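Local coordinates for Myo-inositol-1-phosphate synthase-related protein (Thermotoga maritima MSB8, PDB 3CIN) that binds nicotinamide-adenine-dinucleotide in a Rossmann-type domain and is related to the myo-inositol-1-phosphate synthases, its own role being unsettled, at residues L19-V24 / S76-Q81; S26-G31 / I58-S63; G98-S103 / I109-L114. One frame throughout, in Å; residues are numbered along the deposited sequence.

Interaction 1: L19-V24 / S76-Q81; sequences LGQGYV and SEVVKQ. With NAD (nicotinamide-adenine-dinucleotide), chain F.
Gln21 reaches from the loop after strand 14-19 to helix 75-82, and its side chain lies obliquely across two neighbouring valines of that helix. Its CG meets the CG1 methyl of Val78 at 3.8 Å, and the same methyl stands 3.7 Å from Gln21 O, so Val78 touches backbone and side chain of one residue at once. Farther out, Gln21 NE2 lies 3.9 Å from Val79 CG2, a van der Waals approach only. The bend at chi2 (63°) turns the amide off the line of the chain, and both of its ends are satisfied by hydroxyls: OE1 is hydrogen-bonded to Ser63 OG and NE2 to Ser26 OG, which would fix the flip of the amide.

Residues 19-24 are consistent with the strand-turn-helix of a Rossmann-type dinucleotide site, and Gly20 and Gly22 fit the glycine-rich GxGxxA pattern of such folds. Gln21 is the centre of an inverse gamma turn, and Gly22 is the N-cap of helix 23-36. Both glycines lie close against the nucleotide, Gly22 CA approaching NAD O5B to 3.2 Å. The first turn of the helix then offers its amides to the diphosphate, Tyr23 N to NAD O1A at 3.0 Å and Val24 N to NAD O2N at 2.8 Å, both nearly straight at 171°. Two N-H groups at a helix start would probably stabilise the negative charge there. Gln21 O, close to the ribose hydroxyl O3B of NAD, also takes a hydrogen bond from Lys70 NZ, and Gln21 N donates one to Asp65 OD2.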
loop_
_atom_site.group_PDB
_atom_site.type_symbol
_atom_site.label_atom_id
_atom_site.label_comp_id
_atom_site.label_asym_id
_atom_site.label_seq_id
_atom_site.Cartn_x
_atom_site.Cartn_y
_atom_site.Cartn_z
ATOM N N LEU A 19 2.590 -28.109 24.465
ATOM C CA LEU A 19 3.552 -27.412 25.337
ATOM C C LEU A 19 3.397 -25.927 25.048
ATOM O O LEU A 19 3.701 -25.477 23.948
ATOM C CB LEU A 19 4.972 -27.885 25.056
ATOM C CG LEU A 19 5.200 -29.394 25.112
ATOM C CD1 LEU A 19 6.632 -29.650 24.612
ATOM C CD2 LEU A 19 4.912 -29.962 26.483
ATOM N N GLY A 20 2.862 -25.206 26.028
ATOM C CA GLY A 20 2.745 -23.736 26.017
ATOM C C GLY A 20 1.341 -23.352 25.635
ATOM O O GLY A 20 1.036 -23.256 24.416
ATOM N N GLN A 21 0.494 -23.116 26.624
ATOM C CA GLN A 21 -0.955 -22.870 26.380
ATOM C C GLN A 21 -1.285 -21.378 26.241
ATOM O O GLN A 21 -1.893 -20.771 27.112
ATOM C CB GLN A 21 -1.836 -23.531 27.455
ATOM C CG GLN A 21 -3.313 -23.584 27.044
ATOM C CD GLN A 21 -3.549 -24.416 25.813
ATOM O OE1 GLN A 21 -3.043 -25.518 25.701
ATOM N NE2 GLN A 21 -4.288 -23.860 24.842
ATOM N N GLY A 22 -0.803 -20.791 25.135
ATOM C CA GLY A 22 -1.038 -19.379 24.856
ATOM C C GLY A 22 -1.977 -19.172 23.659
ATOM O O GLY A 22 -2.927 -19.937 23.436
ATOM N N TYR A 23 -1.720 -18.131 22.892
ATOM C CA TYR A 23 -2.617 -17.757 21.806
ATOM C C TYR A 23 -2.684 -18.799 20.719
ATOM O O TYR A 23 -3.794 -19.206 20.345
ATOM C CB TYR A 23 -2.193 -16.425 21.196
ATOM C CG TYR A 23 -3.332 -15.470 21.030
ATOM C CD1 TYR A 23 -4.490 -15.846 20.361
ATOM C CD2 TYR A 23 -3.241 -14.164 21.508
ATOM C CE1 TYR A 23 -5.555 -14.933 20.183
ATOM C CE2 TYR A 23 -4.275 -13.284 21.367
ATOM C CZ TYR A 23 -5.424 -13.651 20.685
ATOM O OH TYR A 23 -6.469 -12.740 20.529
ATOM N N VAL A 24 -1.540 -19.228 20.208
ATOM C CA VAL A 24 -1.552 -20.276 19.138
ATOM C C VAL A 24 -2.230 -21.533 19.598
ATOM O O VAL A 24 -3.157 -22.072 18.943
ATOM C CB VAL A 24 -0.150 -20.585 18.596
ATOM C CG1 VAL A 24 -0.144 -21.760 17.661
ATOM C CG2 VAL A 24 0.409 -19.327 17.851
ATOM N N SER A 76 -10.210 -25.513 29.105
ATOM C CA SER A 76 -11.334 -24.634 28.737
ATOM C C SER A 76 -11.295 -23.224 29.340
ATOM O O SER A 76 -11.657 -22.260 28.665
ATOM C CB SER A 76 -12.672 -25.295 29.086
ATOM O OG SER A 76 -12.727 -25.571 30.473
ATOM N N GLU A 77 -10.861 -23.116 30.596
ATOM C CA GLU A 77 -10.822 -21.826 31.321
ATOM C C GLU A 77 -9.772 -20.901 30.691
ATOM O O GLU A 77 -9.998 -19.687 30.557
ATOM C CB GLU A 77 -10.490 -22.040 32.804
ATOM C CG GLU A 77 -11.488 -22.907 33.575
ATOM C CD GLU A 77 -11.218 -23.050 35.108
ATOM O OE1 GLU A 77 -10.423 -23.944 35.593
ATOM O OE2 GLU A 77 -11.900 -22.291 35.847
ATOM N N VAL A 78 -8.665 -21.492 30.261
ATOM C CA VAL A 78 -7.583 -20.756 29.618
ATOM C C VAL A 78 -7.957 -20.422 28.185
ATOM O O VAL A 78 -7.807 -19.265 27.746
ATOM C CB VAL A 78 -6.251 -21.519 29.698
ATOM C CG1 VAL A 78 -5.157 -20.817 28.878
ATOM C CG2 VAL A 78 -5.873 -21.621 31.212
ATOM N N VAL A 79 -8.459 -21.410 27.447
ATOM C CA VAL A 79 -8.913 -21.154 26.045
ATOM C C VAL A 79 -9.948 -20.001 25.973
ATOM O O VAL A 79 -9.817 -19.109 25.101
ATOM C CB VAL A 79 -9.387 -22.479 25.344
ATOM C CG1 VAL A 79 -9.975 -22.188 23.982
ATOM C CG2 VAL A 79 -8.194 -23.449 25.198
ATOM N N LYS A 80 -10.923 -19.950 26.901
ATOM C CA LYS A 80 -11.924 -18.877 26.907
ATOM C C LYS A 80 -11.322 -17.498 27.113
ATOM O O LYS A 80 -11.907 -16.516 26.682
ATOM C CB LYS A 80 -12.964 -19.119 27.967
ATOM C CG LYS A 80 -14.181 -18.217 27.949
ATOM C CD LYS A 80 -14.987 -18.397 29.230
ATOM C CE LYS A 80 -16.500 -18.198 29.038
ATOM N NZ LYS A 80 -16.938 -17.532 27.793
ATOM N N GLN A 81 -10.161 -17.405 27.745
ATOM C CA GLN A 81 -9.504 -16.119 27.865
ATOM C C GLN A 81 -9.112 -15.604 26.504
ATOM O O GLN A 81 -9.029 -14.412 26.332
ATOM C CB GLN A 81 -8.259 -16.199 28.756
ATOM C CG GLN A 81 -8.563 -16.516 30.219
ATOM C CD GLN A 81 -7.323 -16.968 31.003
ATOM O OE1 GLN A 81 -6.187 -16.619 30.661
ATOM N NE2 GLN A 81 -7.547 -17.765 32.061
HETATM P PA NAD F . 1.987 -16.748 23.624
HETATM O O1A NAD F . 0.560 -16.278 23.528
HETATM O O2A NAD F . 2.798 -15.885 24.540
HETATM O O5B NAD F . 1.917 -18.180 24.262
HETATM C C5B NAD F . 3.096 -18.822 24.742
HETATM C C4B NAD F . 2.682 -19.709 25.903
HETATM O O4B NAD F . 3.777 -20.539 26.258
HETATM C C3B NAD F . 2.263 -18.965 27.165
HETATM O O3B NAD F . 1.093 -19.531 27.731
HETATM C C2B NAD F . 3.450 -19.153 28.101
HETATM O O2B NAD F . 3.108 -18.962 29.447
HETATM C C1B NAD F . 3.889 -20.545 27.704
HETATM N N9A NAD F . 5.272 -20.890 28.042
HETATM C C8A NAD F . 6.354 -20.022 27.930
HETATM N N7A NAD F . 7.480 -20.765 28.204
HETATM C C5A NAD F . 7.083 -22.047 28.494
HETATM C C6A NAD F . 7.783 -23.176 28.928
HETATM N N6A NAD F . 9.147 -23.197 29.056
HETATM N N1A NAD F . 7.060 -24.341 29.093
HETATM C C2A NAD F . 5.689 -24.349 28.912
HETATM N N3A NAD F . 4.972 -23.223 28.563
HETATM C C4A NAD F . 5.692 -22.099 28.371
HETATM O O3 NAD F . 2.642 -16.861 22.196
HETATM P PN NAD F . 1.923 -17.360 20.883
HETATM O O1N NAD F . 1.550 -16.159 20.081
HETATM O O2N NAD F . 0.960 -18.457 21.193
HETATM O O5D NAD F . 3.155 -17.987 20.093
HETATM C C5D NAD F . 3.693 -19.228 20.489
HETATM C C4D NAD F . 5.008 -19.516 19.772
HETATM O O4D NAD F . 4.735 -19.719 18.412
HETATM C C3D NAD F . 6.072 -18.435 19.870
HETATM O O3D NAD F . 7.384 -19.046 19.973
HETATM C C2D NAD F . 5.967 -17.778 18.502
HETATM O O2D NAD F . 7.206 -17.193 18.090
HETATM C C1D NAD F . 5.659 -18.989 17.650
HETATM N N1N NAD F . 5.064 -18.642 16.361
HETATM C C2N NAD F . 3.904 -17.982 16.321
HETATM C C3N NAD F . 3.397 -17.725 15.019
HETATM C C7N NAD F . 2.023 -17.240 14.927
HETATM O O7N NAD F . 1.400 -16.972 16.114
HETATM N N7N NAD F . 1.442 -17.089 13.726
HETATM C C4N NAD F . 4.061 -18.107 13.870
HETATM C C5N NAD F . 5.253 -18.767 13.949
HETATM C C6N NAD F . 5.735 -19.046 15.236
#

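Interaction 2: S26-G31 / I58-S63; sequences STFVAG and IKIVGS
Ile60 meets both Phe28 and Val29, and these apolar contacts carry the pairing of strand 58-65 with helix 23-36, the Ile60 side chain projecting from the strand toward the helix. Its terminal CD1 methyl meets Phe28 CE2 at 3.9 Å, approaching the ring obliquely. One bond back along the same branch, Ile60 CG1 lies 4.3 Å from Val29 CG2, a looser touch. The ring of Phe28 gets there through its torsion: with CG anti to the backbone N (chi1 172°), its far end comes closer to the strand than the start of the side chain would suggest. In Ile60, chi1 (-52°) sets CG1 beside the backbone N, anti to the carbonyl carbon, and chi2 (-56°) turns CD1 round to Phe28 CE2. The backbones stay well apart, the nearest pair of CA atoms, those of Val29 and Ile60, being 8.0 Å from each other. Thr27 packs on Phe313 of the second subunit.

In topology this is the inside of the first beta-alpha-beta unit of the parallel sheet in chain order: strand 14-19, helix 23-36 and strand 58-65. The helix therefore packs on two adjacent strands: Val29 also touches Ile18, while Ile60 reaches Leu75 of helix 75-82. Helix 328-348 adds Leu336 and Val337 against Phe28.

Hydrogen bonds tie the helix to itself and the strand to strand 14-19. Inside the helix, Ala30 N donates to Ser26 O at 2.9 Å and Gly31 N to Thr27 O at 2.8 Å. Between the strands, backbone bonds run between Lys59 and both Val14 and Val16.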
loop_
_atom_site.group_PDB
_atom_site.type_symbol
_atom_site.label_atom_id
_atom_site.label_comp_id
_atom_site.label_asym_id
_atom_site.label_seq_id
_atom_site.Cartn_x
_atom_site.Cartn_y
_atom_site.Cartn_z
ATOM N N SER A 26 -4.295 -22.032 22.078
ATOM C CA SER A 26 -5.660 -21.878 22.407
ATOM C C SER A 26 -6.524 -21.708 21.136
ATOM O O SER A 26 -7.649 -22.138 21.102
ATOM C CB SER A 26 -5.822 -20.713 23.366
ATOM O OG SER A 26 -5.178 -20.977 24.597
ATOM N N THR A 27 -5.975 -21.109 20.087
ATOM C CA THR A 27 -6.710 -20.984 18.831
ATOM C C THR A 27 -6.822 -22.369 18.169
ATOM O O THR A 27 -7.886 -22.704 17.635
ATOM C CB THR A 27 -6.004 -20.032 17.920
ATOM O OG1 THR A 27 -5.947 -18.764 18.578
ATOM C CG2 THR A 27 -6.756 -19.878 16.597
ATOM N N PHE A 28 -5.754 -23.151 18.219
ATOM C CA PHE A 28 -5.757 -24.565 17.753
ATOM C C PHE A 28 -6.849 -25.327 18.435
ATOM O O PHE A 28 -7.654 -26.002 17.792
ATOM C CB PHE A 28 -4.387 -25.190 18.054
ATOM C CG PHE A 28 -4.291 -26.658 17.804
ATOM C CD1 PHE A 28 -4.463 -27.202 16.532
ATOM C CD2 PHE A 28 -3.963 -27.512 18.847
ATOM C CE1 PHE A 28 -4.294 -28.556 16.301
ATOM C CE2 PHE A 28 -3.818 -28.887 18.637
ATOM C CZ PHE A 28 -4.045 -29.433 17.379
ATOM N N VAL A 29 -6.939 -25.181 19.745
ATOM C CA VAL A 29 -7.934 -25.955 20.506
ATOM C C VAL A 29 -9.346 -25.491 20.199
ATOM O O VAL A 29 -10.275 -26.300 19.978
ATOM C CB VAL A 29 -7.628 -25.980 22.034
ATOM C CG1 VAL A 29 -8.781 -26.601 22.853
ATOM C CG2 VAL A 29 -6.271 -26.736 22.303
ATOM N N ALA A 30 -9.522 -24.189 20.175
ATOM C CA ALA A 30 -10.873 -23.627 20.001
ATOM C C ALA A 30 -11.374 -23.907 18.573
ATOM O O ALA A 30 -12.562 -24.234 18.353
ATOM C CB ALA A 30 -10.821 -22.165 20.269
ATOM N N GLY A 31 -10.477 -23.739 17.612
ATOM C CA GLY A 31 -10.795 -24.011 16.209
ATOM C C GLY A 31 -11.152 -25.473 16.007
ATOM O O GLY A 31 -12.133 -25.812 15.316
ATOM N N ILE A 58 -8.948 -36.182 16.538
ATOM C CA ILE A 58 -7.832 -35.504 17.185
ATOM C C ILE A 58 -8.245 -35.240 18.641
ATOM O O ILE A 58 -9.250 -34.557 18.888
ATOM C CB ILE A 58 -7.522 -34.212 16.488
ATOM C CG1 ILE A 58 -7.079 -34.497 15.061
ATOM C CG2 ILE A 58 -6.460 -33.424 17.248
ATOM C CD1 ILE A 58 -6.970 -33.193 14.247
ATOM N N LYS A 59 -7.530 -35.838 19.601
ATOM C CA LYS A 59 -7.860 -35.710 21.028
ATOM C C LYS A 59 -6.742 -34.995 21.765
ATOM O O LYS A 59 -5.604 -35.445 21.723
ATOM C CB LYS A 59 -8.105 -37.098 21.675
ATOM C CG LYS A 59 -8.529 -36.974 23.161
ATOM C CD LYS A 59 -8.662 -38.297 23.878
ATOM C CE LYS A 59 -9.220 -38.096 25.286
ATOM N NZ LYS A 59 -9.358 -39.462 25.955
ATOM N N ILE A 60 -7.057 -33.902 22.461
ATOM C CA ILE A 60 -6.061 -33.211 23.293
ATOM C C ILE A 60 -5.955 -33.930 24.619
ATOM O O ILE A 60 -6.933 -33.928 25.428
ATOM C CB ILE A 60 -6.393 -31.715 23.548
ATOM C CG1 ILE A 60 -6.662 -30.979 22.238
ATOM C CG2 ILE A 60 -5.308 -31.047 24.302
ATOM C CD1 ILE A 60 -5.565 -31.083 21.290
ATOM N N VAL A 61 -4.821 -34.589 24.858
ATOM C CA VAL A 61 -4.610 -35.308 26.129
ATOM C C VAL A 61 -3.844 -34.541 27.215
ATOM O O VAL A 61 -3.743 -34.988 28.353
ATOM C CB VAL A 61 -3.948 -36.689 25.884
ATOM C CG1 VAL A 61 -4.833 -37.479 24.936
ATOM C CG2 VAL A 61 -2.517 -36.520 25.326
ATOM N N GLY A 62 -3.293 -33.388 26.890
ATOM C CA GLY A 62 -2.532 -32.674 27.885
ATOM C C GLY A 62 -2.088 -31.326 27.410
ATOM O O GLY A 62 -2.014 -31.087 26.212
ATOM N N SER A 63 -1.833 -30.453 28.390
ATOM C CA SER A 63 -1.369 -29.119 28.140
ATOM C C SER A 63 -0.454 -28.698 29.274
ATOM O O SER A 63 -0.801 -28.835 30.427
ATOM C CB SER A 63 -2.558 -28.169 28.035
ATOM O OG SER A 63 -2.170 -26.850 27.769
#

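Interaction 3: G98-S103 / I109-L114; sequences GVHLGS and IEAEGL. With NAD (nicotinamide-adenine-dinucleotide), chain F.
Gly98 and Leu114 make the tight end of this contact. Leu114 N donates to Gly98 O at 2.8 Å, an almost straight bond (170°) that arrives nearly along the C=O axis. Gly98 O also receives a CA-H...O contact from Gly113 CA at 3.3 Å, and the Leu114 side chain folds over it. Beside this, Val99 CG1 touches Leu114 CB at 4.1 Å. Val99 and Leu114 both continue onto Ala123 of helix 120-134, so this end is buried.

Next to it, the imidazole of His100 sets its edge directly on the Gly113 backbone: His100 CD2 is 3.5 Å from Gly113 N, which lies in the ring plane. The ring is pinned from both nitrogens, His100 ND1 giving a 2.8 Å hydrogen bond to Leu101 O and NE2 being bonded to Asp116 OD1.

Both segments belong to the loop region after strand 96-97, the outermost strand on that side of the parallel sheet within the chain, and a type II' turn from His100 to Ser103 shapes the adenine end of the pocket. NAD N6A donates to Val99 O at 2.8 Å and to Ser103 OG at 3.1 Å.

Toward solvent the packing thins: Ala111 CB approaches His100 CG obliquely at 4.4 Å, and exposed Glu110 turns to a salt bridge with Arg68.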
loop_
_atom_site.group_PDB
_atom_site.type_symbol
_atom_site.label_atom_id
_atom_site.label_comp_id
_atom_site.label_asym_id
_atom_site.label_seq_id
_atom_site.Cartn_x
_atom_site.Cartn_y
_atom_site.Cartn_z
ATOM N N GLY A 98 5.368 -27.406 33.483
ATOM C CA GLY A 98 6.547 -27.745 32.718
ATOM C C GLY A 98 7.881 -27.350 33.338
ATOM O O GLY A 98 8.057 -27.434 34.534
ATOM N N VAL A 99 8.839 -27.009 32.476
ATOM C CA VAL A 99 10.164 -26.529 32.847
ATOM C C VAL A 99 10.327 -25.153 32.222
ATOM O O VAL A 99 10.051 -24.981 31.027
ATOM C CB VAL A 99 11.266 -27.511 32.334
ATOM C CG1 VAL A 99 11.144 -28.845 33.016
ATOM C CG2 VAL A 99 11.195 -27.742 30.882
ATOM N N HIS A 100 10.781 -24.174 32.990
ATOM C CA HIS A 100 10.746 -22.781 32.513
ATOM C C HIS A 100 12.020 -22.307 31.889
ATOM O O HIS A 100 12.007 -21.571 30.905
ATOM C CB HIS A 100 10.257 -21.769 33.580
ATOM C CG HIS A 100 11.071 -21.692 34.832
ATOM N ND1 HIS A 100 12.227 -20.948 34.931
ATOM C CD2 HIS A 100 10.858 -22.218 36.065
ATOM C CE1 HIS A 100 12.713 -21.046 36.156
ATOM N NE2 HIS A 100 11.893 -21.800 36.869
ATOM N N LEU A 101 13.130 -22.714 32.483
ATOM C CA LEU A 101 14.423 -22.137 32.161
ATOM C C LEU A 101 14.300 -20.620 31.959
ATOM O O LEU A 101 13.743 -19.932 32.821
ATOM C CB LEU A 101 15.037 -22.872 30.985
ATOM C CG LEU A 101 15.465 -24.276 31.418
ATOM C CD1 LEU A 101 15.585 -25.141 30.222
ATOM C CD2 LEU A 101 16.786 -24.197 32.186
ATOM N N GLY A 102 14.779 -20.075 30.860
ATOM C CA GLY A 102 14.739 -18.606 30.716
ATOM C C GLY A 102 13.524 -18.042 29.998
ATOM O O GLY A 102 13.497 -16.867 29.649
ATOM N N SER A 103 12.528 -18.895 29.723
ATOM C CA SER A 103 11.521 -18.564 28.709
ATOM C C SER A 103 10.783 -17.232 28.919
ATOM O O SER A 103 10.685 -16.440 27.991
ATOM C CB SER A 103 10.438 -19.634 28.702
ATOM O OG SER A 103 10.896 -20.855 28.112
ATOM N N ILE A 109 4.975 -12.566 33.787
ATOM C CA ILE A 109 4.422 -13.873 34.088
ATOM C C ILE A 109 5.149 -14.368 35.322
ATOM O O ILE A 109 6.381 -14.325 35.375
ATOM C CB ILE A 109 4.691 -14.880 32.938
ATOM C CG1 ILE A 109 3.903 -14.483 31.660
ATOM C CG2 ILE A 109 4.377 -16.298 33.385
ATOM C CD1 ILE A 109 4.310 -15.202 30.405
ATOM N N GLU A 110 4.390 -14.854 36.305
ATOM C CA GLU A 110 4.936 -15.501 37.470
ATOM C C GLU A 110 5.192 -16.963 37.113
ATOM O O GLU A 110 4.247 -17.746 36.942
ATOM C CB GLU A 110 3.923 -15.378 38.622
ATOM C CG GLU A 110 4.493 -15.653 39.952
ATOM C CD GLU A 110 3.433 -15.699 41.031
ATOM O OE1 GLU A 110 2.317 -15.153 40.809
ATOM O OE2 GLU A 110 3.724 -16.271 42.107
ATOM N N ALA A 111 6.469 -17.313 36.961
ATOM C CA ALA A 111 6.870 -18.625 36.443
ATOM C C ALA A 111 7.000 -19.701 37.500
ATOM O O ALA A 111 7.464 -19.447 38.619
ATOM C CB ALA A 111 8.202 -18.490 35.688
ATOM N N GLU A 112 6.585 -20.920 37.162
ATOM C CA GLU A 112 6.973 -22.099 37.925
ATOM C C GLU A 112 7.353 -23.268 37.034
ATOM O O GLU A 112 6.852 -23.442 35.921
ATOM C CB GLU A 112 5.914 -22.506 38.934
ATOM C CG GLU A 112 4.510 -22.271 38.579
ATOM C CD GLU A 112 3.575 -22.613 39.742
ATOM O OE1 GLU A 112 3.685 -21.949 40.803
ATOM O OE2 GLU A 112 2.735 -23.540 39.603
ATOM N N GLY A 113 8.272 -24.072 37.539
ATOM C CA GLY A 113 8.920 -25.097 36.746
ATOM C C GLY A 113 9.371 -26.262 37.572
ATOM O O GLY A 113 9.721 -26.116 38.755
ATOM N N LEU A 114 9.329 -27.438 36.982
ATOM C CA LEU A 114 9.836 -28.639 37.657
ATOM C C LEU A 114 11.270 -28.408 38.152
ATOM O O LEU A 114 11.631 -28.831 39.244
ATOM C CB LEU A 114 9.764 -29.838 36.708
ATOM C CG LEU A 114 8.380 -30.372 36.380
ATOM C CD1 LEU A 114 8.456 -31.428 35.263
ATOM C CD2 LEU A 114 7.783 -30.960 37.682
HETATM P PA NAD F . 1.987 -16.748 23.624
HETATM O O1A NAD F . 0.560 -16.278 23.528
HETATM O O2A NAD F . 2.798 -15.885 24.540
HETATM O O5B NAD F . 1.917 -18.180 24.262
HETATM C C5B NAD F . 3.096 -18.822 24.742
HETATM C C4B NAD F . 2.682 -19.709 25.903
HETATM O O4B NAD F . 3.777 -20.539 26.258
HETATM C C3B NAD F . 2.263 -18.965 27.165
HETATM O O3B NAD F . 1.093 -19.531 27.731
HETATM C C2B NAD F . 3.450 -19.153 28.101
HETATM O O2B NAD F . 3.108 -18.962 29.447
HETATM C C1B NAD F . 3.889 -20.545 27.704
HETATM N N9A NAD F . 5.272 -20.890 28.042
HETATM C C8A NAD F . 6.354 -20.022 27.930
HETATM N N7A NAD F . 7.480 -20.765 28.204
HETATM C C5A NAD F . 7.083 -22.047 28.494
HETATM C C6A NAD F . 7.783 -23.176 28.928
HETATM N N6A NAD F . 9.147 -23.197 29.056
HETATM N N1A NAD F . 7.060 -24.341 29.093
HETATM C C2A NAD F . 5.689 -24.349 28.912
HETATM N N3A NAD F . 4.972 -23.223 28.563
HETATM C C4A NAD F . 5.692 -22.099 28.371
HETATM O O3 NAD F . 2.642 -16.861 22.196
HETATM P PN NAD F . 1.923 -17.360 20.883
HETATM O O1N NAD F . 1.550 -16.159 20.081
HETATM O O2N NAD F . 0.960 -18.457 21.193
HETATM O O5D NAD F . 3.155 -17.987 20.093
HETATM C C5D NAD F . 3.693 -19.228 20.489
HETATM C C4D NAD F . 5.008 -19.516 19.772
HETATM O O4D NAD F . 4.735 -19.719 18.412
HETATM C C3D NAD F . 6.072 -18.435 19.870
HETATM O O3D NAD F . 7.384 -19.046 19.973
HETATM C C2D NAD F . 5.967 -17.778 18.502
HETATM O O2D NAD F . 7.206 -17.193 18.090
HETATM C C1D NAD F . 5.659 -18.989 17.650
HETATM N N1N NAD F . 5.064 -18.642 16.361
HETATM C C2N NAD F . 3.904 -17.982 16.321
HETATM C C3N NAD F . 3.397 -17.725 15.019
HETATM C C7N NAD F . 2.023 -17.240 14.927
HETATM O O7N NAD F . 1.400 -16.972 16.114
HETATM N N7N NAD F . 1.442 -17.089 13.726
HETATM C C4N NAD F . 4.061 -18.107 13.870
HETATM C C5N NAD F . 5.253 -18.767 13.949
HETATM C C6N NAD F . 5.735 -19.046 15.236
#

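In the fold
Interactions 1 and 2 are neighbours, their centres 9 Å apart, and share helix 23-36; along the chain, interaction 2 is nested inside the loop that interaction 1 closes. They meet directly where Val79 CG1 packs 3.8 Å from Ala30 CB. Interaction 3 comes later in the chain, its centre 16 Å from that of interaction 1 and 21 Å from that of interaction 2, with nearest atoms about 7 Å away in each case. NAD bridges the gap: 19-24 holds its diphosphate and 98-103 its adenine, whereas interaction 2 does not touch NAD, the Phe28 side chain being about 9 Å from it.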